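FMN Adenylyltransferase (Candida glabrata, PDB 3FWK) catalyses the transfer of an adenylyl group from ATP to FMN, the step of flavin biosynthesis that yields FAD. Local coordinates at residues 70-78 and 165-173; 233-241 and 284-294. All coordinates share one frame; numbering follows the deposited sequence. Where two conformers were deposited one is given.

Contact 1: 70-78 and 165-173; sequences DCQVLLLLY and VIGIRHTDP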
loop_
_atom_site.group_PDB
_atom_site.type_symbol
_atom_site.label_atom_id
_atom_site.label_comp_id
_atom_site.label_asym_id
_atom_site.label_seq_id
_atom_site.Cartn_x
_atom_site.Cartn_y
_atom_site.Cartn_z
ATOM N N ASP A 70 -1.838 -1.440 1.207
ATOM C CA ASP A 70 -2.819 -0.434 0.772
ATOM C C ASP A 70 -2.125 0.795 0.194
ATOM O O ASP A 70 -2.455 1.290 -0.896
ATOM C CB ASP A 70 -3.714 0.024 1.923
ATOM C CG ASP A 70 -4.578 -1.083 2.506
ATOM O OD1 ASP A 70 -4.854 -2.099 1.849
ATOM O OD2 ASP A 70 -5.011 -0.844 3.666
ATOM N N CYS A 71 -1.122 1.314 0.910
ATOM C CA CYS A 71 -0.350 2.415 0.393
ATOM C C CYS A 71 0.357 2.065 -0.889
ATOM O O CYS A 71 0.502 2.935 -1.749
ATOM C CB CYS A 71 0.685 2.871 1.447
ATOM S SG CYS A 71 -0.025 3.898 2.750
ATOM N N GLN A 72 0.851 0.827 -1.008
ATOM C CA GLN A 72 1.525 0.455 -2.232
ATOM C C GLN A 72 0.566 0.417 -3.435
ATOM O O GLN A 72 0.882 0.947 -4.495
ATOM C CB GLN A 72 2.265 -0.859 -2.070
ATOM C CG GLN A 72 3.166 -1.091 -3.309
ATOM C CD GLN A 72 4.025 -2.283 -3.212
ATOM O OE1 GLN A 72 3.908 -3.079 -2.273
ATOM N NE2 GLN A 72 4.905 -2.448 -4.204
ATOM N N VAL A 73 -0.597 -0.210 -3.273
ATOM C CA VAL A 73 -1.582 -0.175 -4.353
ATOM C C VAL A 73 -1.882 1.267 -4.714
ATOM O O VAL A 73 -1.933 1.641 -5.898
ATOM C CB VAL A 73 -2.873 -0.937 -3.950
ATOM C CG1 VAL A 73 -4.025 -0.581 -4.928
ATOM C CG2 VAL A 73 -2.621 -2.422 -3.924
ATOM N N LEU A 74 -2.143 2.100 -3.714
ATOM C CA LEU A 74 -2.498 3.479 -4.019
ATOM C C LEU A 74 -1.361 4.223 -4.707
ATOM O O LEU A 74 -1.605 5.025 -5.605
ATOM C CB LEU A 74 -2.947 4.195 -2.765
ATOM C CG LEU A 74 -3.402 5.652 -2.971
ATOM C CD1 LEU A 74 -4.541 5.763 -4.027
ATOM C CD2 LEU A 74 -3.881 6.209 -1.656
ATOM N N LEU A 75 -0.117 3.958 -4.302
ATOM C CA LEU A 75 1.006 4.621 -4.966
ATOM C C LEU A 75 1.077 4.195 -6.446
ATOM O O LEU A 75 1.324 5.038 -7.314
ATOM C CB LEU A 75 2.300 4.264 -4.262
ATOM C CG LEU A 75 3.571 4.908 -4.853
ATOM C CD1 LEU A 75 3.530 6.423 -4.883
ATOM C CD2 LEU A 75 4.799 4.400 -4.042
ATOM N N LEU A 76 0.909 2.900 -6.747
ATOM C CA LEU A 76 0.900 2.476 -8.144
ATOM C C LEU A 76 -0.198 3.189 -8.924
ATOM O O LEU A 76 0.023 3.643 -10.042
ATOM C CB LEU A 76 0.708 0.966 -8.221
ATOM C CG LEU A 76 1.785 0.095 -7.559
ATOM C CD1 LEU A 76 1.465 -1.379 -7.758
ATOM C CD2 LEU A 76 3.223 0.447 -8.014
ATOM N N LEU A 77 -1.410 3.281 -8.346
ATOM C CA LEU A 77 -2.491 3.964 -9.025
ATOM C C LEU A 77 -2.254 5.457 -9.164
ATOM O O LEU A 77 -2.642 6.056 -10.182
ATOM C CB LEU A 77 -3.815 3.678 -8.314
ATOM C CG LEU A 77 -4.223 2.213 -8.345
ATOM C CD1 LEU A 77 -5.407 1.992 -7.417
ATOM C CD2 LEU A 77 -4.509 1.659 -9.785
ATOM N N TYR A 78 -1.648 6.080 -8.145
ATOM C CA TYR A 78 -1.352 7.490 -8.190
ATOM C C TYR A 78 -0.337 7.791 -9.296
ATOM O O TYR A 78 -0.527 8.726 -10.090
ATOM C CB TYR A 78 -0.825 7.911 -6.817
ATOM C CG TYR A 78 -0.607 9.392 -6.654
ATOM C CD1 TYR A 78 -1.667 10.218 -6.359
ATOM C CD2 TYR A 78 0.638 9.972 -6.812
ATOM C CE1 TYR A 78 -1.515 11.578 -6.218
ATOM C CE2 TYR A 78 0.817 11.327 -6.668
ATOM C CZ TYR A 78 -0.275 12.130 -6.401
ATOM O OH TYR A 78 -0.132 13.474 -6.253
ATOM N N VAL A 165 -2.276 12.605 0.258
ATOM C CA VAL A 165 -2.885 11.363 -0.181
ATOM C C VAL A 165 -2.717 10.304 0.910
ATOM O O VAL A 165 -1.581 10.073 1.387
ATOM C CB VAL A 165 -2.245 10.877 -1.490
ATOM C CG1 VAL A 165 -2.902 9.586 -1.947
ATOM C CG2 VAL A 165 -2.316 11.933 -2.568
ATOM N N ILE A 166 -3.819 9.660 1.292
ATOM C CA ILE A 166 -3.821 8.689 2.390
ATOM C C ILE A 166 -4.423 7.383 1.908
ATOM O O ILE A 166 -5.518 7.370 1.355
ATOM C CB ILE A 166 -4.612 9.211 3.574
ATOM C CG1 ILE A 166 -3.961 10.492 4.074
ATOM C CG2 ILE A 166 -4.639 8.222 4.730
ATOM C CD1 ILE A 166 -4.735 11.200 5.143
ATOM N N GLY A 167 -3.749 6.269 2.175
ATOM C CA GLY A 167 -4.192 4.964 1.627
ATOM C C GLY A 167 -5.103 4.107 2.504
ATOM O O GLY A 167 -5.017 2.894 2.515
ATOM N N ILE A 168 -6.018 4.728 3.192
ATOM C CA ILE A 168 -6.950 4.012 4.056
ATOM C C ILE A 168 -8.183 3.479 3.325
ATOM O O ILE A 168 -8.624 4.049 2.304
ATOM C CB ILE A 168 -7.276 5.008 5.158
ATOM C CG1 ILE A 168 -8.052 4.365 6.300
ATOM C CG2 ILE A 168 -7.908 6.260 4.587
ATOM C CD1 ILE A 168 -8.029 5.201 7.581
ATOM N N ARG A 169 -8.729 2.400 3.850
ATOM C CA ARG A 169 -9.960 1.817 3.308
ATOM C C ARG A 169 -11.069 1.945 4.337
ATOM O O ARG A 169 -10.826 2.017 5.546
ATOM C CB ARG A 169 -9.761 0.324 2.950
ATOM C CG ARG A 169 -8.627 0.137 1.976
ATOM C CD ARG A 169 -8.449 -1.305 1.399
ATOM N NE ARG A 169 -8.345 -2.382 2.381
ATOM C CZ ARG A 169 -9.383 -3.137 2.800
ATOM N NH1 ARG A 169 -10.611 -2.941 2.347
ATOM N NH2 ARG A 169 -9.178 -4.096 3.675
ATOM N N HIS A 170 -12.318 1.906 3.877
ATOM C CA HIS A 170 -13.430 2.009 4.845
ATOM C C HIS A 170 -13.421 0.929 5.912
ATOM O O HIS A 170 -13.883 1.181 7.020
ATOM C CB HIS A 170 -14.783 1.961 4.140
ATOM C CG HIS A 170 -15.210 3.245 3.509
ATOM N ND1 HIS A 170 -15.246 4.447 4.194
ATOM C CD2 HIS A 170 -15.671 3.502 2.264
ATOM C CE1 HIS A 170 -15.678 5.401 3.370
ATOM N NE2 HIS A 170 -15.955 4.851 2.196
ATOM N N THR A 171 -12.908 -0.269 5.595
ATOM C CA THR A 171 -12.902 -1.346 6.559
ATOM C C THR A 171 -11.795 -1.226 7.604
ATOM O O THR A 171 -11.794 -1.980 8.573
ATOM C CB THR A 171 -12.776 -2.727 5.883
ATOM O OG1 THR A 171 -11.558 -2.730 5.156
ATOM C CG2 THR A 171 -13.949 -3.008 4.932
ATOM N N ASP A 172 -10.863 -0.299 7.411
ATOM C CA ASP A 172 -9.809 -0.102 8.390
ATOM C C ASP A 172 -10.335 0.607 9.637
ATOM O O ASP A 172 -11.348 1.300 9.573
ATOM C CB ASP A 172 -8.701 0.772 7.780
ATOM C CG ASP A 172 -7.910 0.068 6.676
ATOM O OD1 ASP A 172 -7.722 -1.146 6.745
ATOM O OD2 ASP A 172 -7.427 0.774 5.774
ATOM N N PRO A 173 -9.628 0.475 10.766
ATOM C CA PRO A 173 -9.989 1.292 11.924
ATOM C C PRO A 173 -10.032 2.777 11.547
ATOM O O PRO A 173 -9.179 3.264 10.797
ATOM C CB PRO A 173 -8.856 0.993 12.926
ATOM C CG PRO A 173 -8.438 -0.374 12.579
ATOM C CD PRO A 173 -8.484 -0.402 11.046
HETATM O O HOH W 1 -6.575 -2.488 4.743
#
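Asp70 meets the loop 165-173 along its whole side chain. Asp70 CB lies 3.2 Å from Gly167 O, beside the closest CA pair, Cys71 CA and Gly167 CA at 4.8 Å. With CG turned beside the backbone N (chi1 -63°), the carboxylate is carried out toward the edge of the Arg169 guanidinium, whose plane stands nearly square to it. Asp70 OD1 forms a long salt bridge to Arg169 NE (3.5 Å). Asp70 OD2 faces Asp172 OD2 at 3.6 Å, a like-charge approach probably eased by Arg169 and the water between the carboxylates. Asp172 OD2 in turn takes the N-H of Arg169 N (2.8 Å), pinning the type I turn 169-172. Arg169 also pairs with Asp297, Glu300 and Trp200 O, and Asp172 with Arg301.

One turn on, Leu74 lays CD2 against Gly167 CA and Val165 CG1, while Val165 CG2 touches Tyr78 CE1 at 3.8 Å. Helix 69-86 follows strand 61-64 as the first strand-loop-helix unit of this Rossmann-like, phosphoadenosine phosphosulfate reductase family domain, and packs on the neighbouring parallel strand 163-165. Ile61 and Phe63 lie against Val165, and helices 7-23 and 202-212 cover other sides of the helix.

Contact 2: 233-241 and 284-294; sequences TLPNPHLRK and LHEDYYPGWYL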
loop_
_atom_site.group_PDB
_atom_site.type_symbol
_atom_site.label_atom_id
_atom_site.label_comp_id
_atom_site.label_asym_id
_atom_site.label_seq_id
_atom_site.Cartn_x
_atom_site.Cartn_y
_atom_site.Cartn_z
ATOM N N THR A 233 1.878 -7.814 16.543
ATOM C CA THR A 233 1.466 -8.445 15.278
ATOM C C THR A 233 2.026 -9.825 15.116
ATOM O O THR A 233 3.210 -10.054 15.287
ATOM C CB THR A 233 1.917 -7.575 14.084
ATOM O OG1 THR A 233 1.410 -6.252 14.271
ATOM C CG2 THR A 233 1.394 -8.115 12.791
ATOM N N LEU A 234 1.174 -10.756 14.725
ATOM C CA LEU A 234 1.562 -12.141 14.449
ATOM C C LEU A 234 1.058 -12.498 13.045
ATOM O O LEU A 234 0.116 -11.884 12.533
ATOM C CB LEU A 234 0.906 -13.111 15.459
ATOM C CG LEU A 234 1.428 -12.956 16.880
ATOM C CD1 LEU A 234 0.552 -13.736 17.840
ATOM C CD2 LEU A 234 2.912 -13.415 16.995
ATOM N N PRO A 235 1.602 -13.558 12.439
ATOM C CA PRO A 235 0.968 -14.098 11.237
ATOM C C PRO A 235 -0.481 -14.468 11.567
ATOM O O PRO A 235 -0.822 -14.782 12.697
ATOM C CB PRO A 235 1.830 -15.343 10.919
ATOM C CG PRO A 235 3.168 -15.047 11.543
ATOM C CD PRO A 235 2.809 -14.319 12.827
ATOM N N ASN A 236 -1.358 -14.400 10.569
ATOM C CA ASN A 236 -2.770 -14.520 10.844
ATOM C C ASN A 236 -3.139 -15.955 11.199
ATOM O O ASN A 236 -2.877 -16.857 10.422
ATOM C CB ASN A 236 -3.538 -14.037 9.614
ATOM C CG ASN A 236 -5.010 -13.809 9.896
ATOM O OD1 ASN A 236 -5.687 -14.671 10.440
ATOM N ND2 ASN A 236 -5.512 -12.642 9.518
ATOM N N PRO A 237 -3.797 -16.178 12.361
ATOM C CA PRO A 237 -4.051 -17.570 12.768
ATOM C C PRO A 237 -5.017 -18.265 11.841
ATOM O O PRO A 237 -5.004 -19.497 11.756
ATOM C CB PRO A 237 -4.639 -17.415 14.195
ATOM C CG PRO A 237 -5.265 -16.007 14.193
ATOM C CD PRO A 237 -4.246 -15.199 13.361
ATOM N N HIS A 238 -5.842 -17.520 11.100
ATOM C CA HIS A 238 -6.735 -18.130 10.096
ATOM C C HIS A 238 -5.965 -18.708 8.918
ATOM O O HIS A 238 -6.546 -19.464 8.134
ATOM C CB HIS A 238 -7.770 -17.114 9.624
ATOM C CG HIS A 238 -8.662 -16.649 10.720
ATOM N ND1 HIS A 238 -9.774 -17.361 11.130
ATOM C CD2 HIS A 238 -8.562 -15.588 11.557
ATOM C CE1 HIS A 238 -10.334 -16.734 12.154
ATOM N NE2 HIS A 238 -9.613 -15.665 12.442
ATOM N N LEU A 239 -4.683 -18.350 8.784
ATOM C CA LEU A 239 -3.807 -18.858 7.728
ATOM C C LEU A 239 -2.845 -19.928 8.196
ATOM O O LEU A 239 -1.994 -20.367 7.423
ATOM C CB LEU A 239 -3.034 -17.699 7.075
ATOM C CG LEU A 239 -3.950 -16.605 6.489
ATOM C CD1 LEU A 239 -3.114 -15.572 5.809
ATOM C CD2 LEU A 239 -4.999 -17.187 5.513
ATOM N N ARG A 240 -2.978 -20.385 9.452
ATOM C CA ARG A 240 -2.052 -21.390 9.925
ATOM C C ARG A 240 -2.309 -22.702 9.232
ATOM O O ARG A 240 -3.463 -23.136 9.118
ATOM C CB ARG A 240 -2.184 -21.529 11.455
ATOM C CG ARG A 240 -1.064 -22.371 12.075
ATOM C CD ARG A 240 -1.211 -22.494 13.585
ATOM N NE ARG A 240 -2.426 -23.239 13.914
ATOM C CZ ARG A 240 -2.499 -24.573 13.963
ATOM N NH1 ARG A 240 -1.420 -25.328 13.742
ATOM N NH2 ARG A 240 -3.661 -25.154 14.240
ATOM N N LYS A 241 -1.252 -23.366 8.793
ATOM C CA LYS A 241 -1.387 -24.670 8.165
ATOM C C LYS A 241 -1.561 -25.702 9.221
ATOM O O LYS A 241 -0.841 -25.774 10.196
ATOM C CB LYS A 241 -0.152 -24.994 7.342
ATOM C CG LYS A 241 0.000 -24.052 6.175
ATOM C CD LYS A 241 1.164 -24.468 5.276
ATOM C CE LYS A 241 1.432 -23.482 4.159
ATOM N NZ LYS A 241 2.779 -23.846 3.532
ATOM N N LEU A 284 8.127 -19.408 15.912
ATOM C CA LEU A 284 6.738 -19.843 16.115
ATOM C C LEU A 284 6.561 -21.335 15.938
ATOM O O LEU A 284 5.580 -21.904 16.454
ATOM C CB LEU A 284 5.814 -19.116 15.148
ATOM C CG LEU A 284 5.763 -17.594 15.279
ATOM C CD1 LEU A 284 4.952 -16.996 14.106
ATOM C CD2 LEU A 284 5.128 -17.186 16.609
ATOM N N HIS A 285 7.461 -21.983 15.187
ATOM C CA HIS A 285 7.361 -23.443 14.898
ATOM C C HIS A 285 6.005 -23.771 14.248
ATOM O O HIS A 285 5.383 -24.799 14.544
ATOM C CB HIS A 285 7.597 -24.298 16.169
ATOM C CG HIS A 285 8.837 -23.940 16.941
ATOM N ND1 HIS A 285 10.031 -23.608 16.339
ATOM C CD2 HIS A 285 9.067 -23.893 18.277
ATOM C CE1 HIS A 285 10.946 -23.369 17.270
ATOM N NE2 HIS A 285 10.382 -23.521 18.453
ATOM N N GLU A 286 5.538 -22.896 13.372
ATOM C CA GLU A 286 4.266 -23.096 12.667
ATOM C C GLU A 286 4.436 -22.538 11.290
ATOM O O GLU A 286 5.255 -21.643 11.095
ATOM C CB GLU A 286 3.115 -22.354 13.341
ATOM C CG GLU A 286 2.746 -22.827 14.725
ATOM C CD GLU A 286 2.087 -24.214 14.789
ATOM O OE1 GLU A 286 1.587 -24.744 13.759
ATOM O OE2 GLU A 286 2.032 -24.779 15.913
ATOM N N ASP A 287 3.653 -23.036 10.337
ATOM C CA ASP A 287 3.745 -22.474 9.014
ATOM C C ASP A 287 2.402 -21.902 8.608
ATOM O O ASP A 287 1.358 -22.317 9.145
ATOM C CB ASP A 287 4.203 -23.529 8.013
ATOM C CG ASP A 287 4.739 -22.927 6.713
ATOM O OD1 ASP A 287 5.277 -21.813 6.699
ATOM O OD2 ASP A 287 4.646 -23.612 5.686
ATOM N N TYR A 288 2.441 -20.930 7.709
ATOM C CA TYR A 288 1.251 -20.183 7.319
ATOM C C TYR A 288 1.156 -20.057 5.840
ATOM O O TYR A 288 2.173 -19.929 5.178
ATOM C CB TYR A 288 1.306 -18.751 7.911
ATOM C CG TYR A 288 1.256 -18.720 9.429
ATOM C CD1 TYR A 288 0.047 -18.513 10.099
ATOM C CD2 TYR A 288 2.406 -18.985 10.184
ATOM C CE1 TYR A 288 -0.016 -18.560 11.485
ATOM C CE2 TYR A 288 2.361 -19.020 11.561
ATOM C CZ TYR A 288 1.143 -18.836 12.205
ATOM O OH TYR A 288 1.065 -18.888 13.578
ATOM N N TYR A 289 -0.064 -20.073 5.311
ATOM C CA TYR A 289 -0.270 -19.606 3.946
ATOM C C TYR A 289 0.093 -18.127 3.860
ATOM O O TYR A 289 -0.040 -17.388 4.853
ATOM C CB TYR A 289 -1.749 -19.714 3.581
ATOM C CG TYR A 289 -2.264 -21.105 3.439
ATOM C CD1 TYR A 289 -2.202 -21.759 2.188
ATOM C CD2 TYR A 289 -2.890 -21.757 4.504
ATOM C CE1 TYR A 289 -2.725 -23.034 2.029
ATOM C CE2 TYR A 289 -3.427 -23.049 4.341
ATOM C CZ TYR A 289 -3.326 -23.665 3.104
ATOM O OH TYR A 289 -3.856 -24.934 2.905
ATOM N N PRO A 290 0.515 -17.645 2.688
ATOM C CA PRO A 290 0.753 -16.215 2.567
ATOM C C PRO A 290 -0.530 -15.422 2.716
ATOM O O PRO A 290 -1.647 -15.941 2.566
ATOM C CB PRO A 290 1.371 -16.041 1.161
ATOM C CG PRO A 290 1.016 -17.274 0.442
ATOM C CD PRO A 290 0.813 -18.389 1.453
ATOM N N GLY A 291 -0.374 -14.130 2.979
ATOM C CA GLY A 291 -1.491 -13.272 3.355
ATOM C C GLY A 291 -2.606 -13.221 2.345
ATOM O O GLY A 291 -3.769 -13.011 2.721
ATOM N N TRP A 292 -2.269 -13.409 1.063
ATOM C CA TRP A 292 -3.275 -13.375 -0.005
ATOM C C TRP A 292 -4.189 -14.605 -0.043
ATOM O O TRP A 292 -5.073 -14.653 -0.878
ATOM C CB TRP A 292 -2.613 -13.107 -1.358
ATOM C CG TRP A 292 -1.428 -13.950 -1.679
ATOM C CD1 TRP A 292 -1.417 -15.127 -2.358
ATOM C CD2 TRP A 292 -0.052 -13.614 -1.424
ATOM N NE1 TRP A 292 -0.099 -15.576 -2.516
ATOM C CE2 TRP A 292 0.747 -14.650 -1.977
ATOM C CE3 TRP A 292 0.573 -12.524 -0.807
ATOM C CZ2 TRP A 292 2.149 -14.628 -1.918
ATOM C CZ3 TRP A 292 1.953 -12.499 -0.730
ATOM C CH2 TRP A 292 2.731 -13.538 -1.292
ATOM N N TYR A 293 -4.037 -15.528 0.905
ATOM C CA TYR A 293 -5.067 -16.542 1.146
ATOM C C TYR A 293 -6.192 -16.037 2.046
ATOM O O TYR A 293 -7.175 -16.763 2.224
ATOM C CB TYR A 293 -4.455 -17.827 1.684
ATOM C CG TYR A 293 -3.802 -18.668 0.617
ATOM C CD1 TYR A 293 -2.561 -18.319 0.094
ATOM C CD2 TYR A 293 -4.444 -19.798 0.102
ATOM C CE1 TYR A 293 -1.945 -19.099 -0.906
ATOM C CE2 TYR A 293 -3.834 -20.574 -0.889
ATOM C CZ TYR A 293 -2.582 -20.235 -1.369
ATOM O OH TYR A 293 -1.985 -21.006 -2.354
ATOM N N LEU A 294 -6.060 -14.825 2.596
ATOM C CA LEU A 294 -7.167 -14.209 3.337
ATOM C C LEU A 294 -7.903 -13.186 2.485
ATOM O O LEU A 294 -7.277 -12.253 1.973
ATOM C CB LEU A 294 -6.619 -13.489 4.589
ATOM C CG LEU A 294 -7.753 -13.032 5.524
ATOM C CD1 LEU A 294 -8.209 -14.210 6.397
ATOM C CD2 LEU A 294 -7.349 -11.847 6.412
HETATM O O HOH W 2 1.696 -25.066 11.026
#
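Leu234 and Pro235 open the contact against Leu284, whose CD1 abuts the CG-CD edge of the proline ring, Pro235 CD 3.7 Å from Leu284 CD1. Pro235 CB sits squarely over the centre of the Tyr288 ring, 3.5 Å from its centroid, a CH-pi contact. Asn236 then brings its backbone O to the edge of that ring, while OD1 accepts the N-H of His238 on a lone pair in the carbonyl plane, closing an Asx turn. Its ND2 brushes Leu294 CD2 and is held by Thr225 OG1 and Leu299 O.

After the short 3-10 turn 237-239, Leu239 plugs into the curve of 289-294. CD1 lies against Pro290 O and Gly291 CA, and CD2 reaches the CB atoms of Tyr293 and Leu294. Leu239 CB and CD1 also cover Tyr289 O, both at 3.7 Å, a buried oxygen with no partner in the model. Leu239 O accepts Tyr289 N (2.9 Å), with Tyr288 CA making a CA-H...O contact to the same oxygen.

Arg240 rests CB near Tyr288 CE1, and a bend at chi3 (65°) turns the guanidinium to Glu286. Arg240 NH1 bonds Glu286 OE1 at 3.1 Å, from above the Glu286 carboxylate plane and in the plane of the guanidinium, and NH2 is paired with Asp242. Lys241 N gives an almost straight bond to Asp287 O (2.8 Å, 176°). Its extended side chain runs beside Asp287 to a salt bridge between Lys241 NZ and Asp287 OD2 (2.9 Å), with CG over a face of Tyr289. A water links Lys241 O, Glu286 OE1 and Asp287 N.

The two backbone bonds flank Arg240 in the pattern of an antiparallel bridge, with Arg240 and Tyr288 as its non-hydrogen-bonded pair, joining the loop after helix 202-212 to the loop after helix 275-282.

Overall arrangement
Contact 1 closes before contact 2 opens along the chain, and their centres lie 23 Å apart, with nearest atoms about 8 Å apart and no touch. Contact 1 is buried near the middle of the protein, in the Rossmann-like alpha/beta core, where helix 69-86 covers the central sheet. Contact 2 is partly buried, its centre about 20 Å from the centre of the chain, and joins two loops that follow helices 202-212 and 275-282. Helix 202-212 borders both: Ile205 and Phe208 pack on 70-78, while Trp206 and Leu202 meet Leu294. The C-terminal region also spans them, since Asp297, Glu300 and Arg301 pair with 165-173 and Leu299 and Gly303 with 233-241, tying the tail to the core.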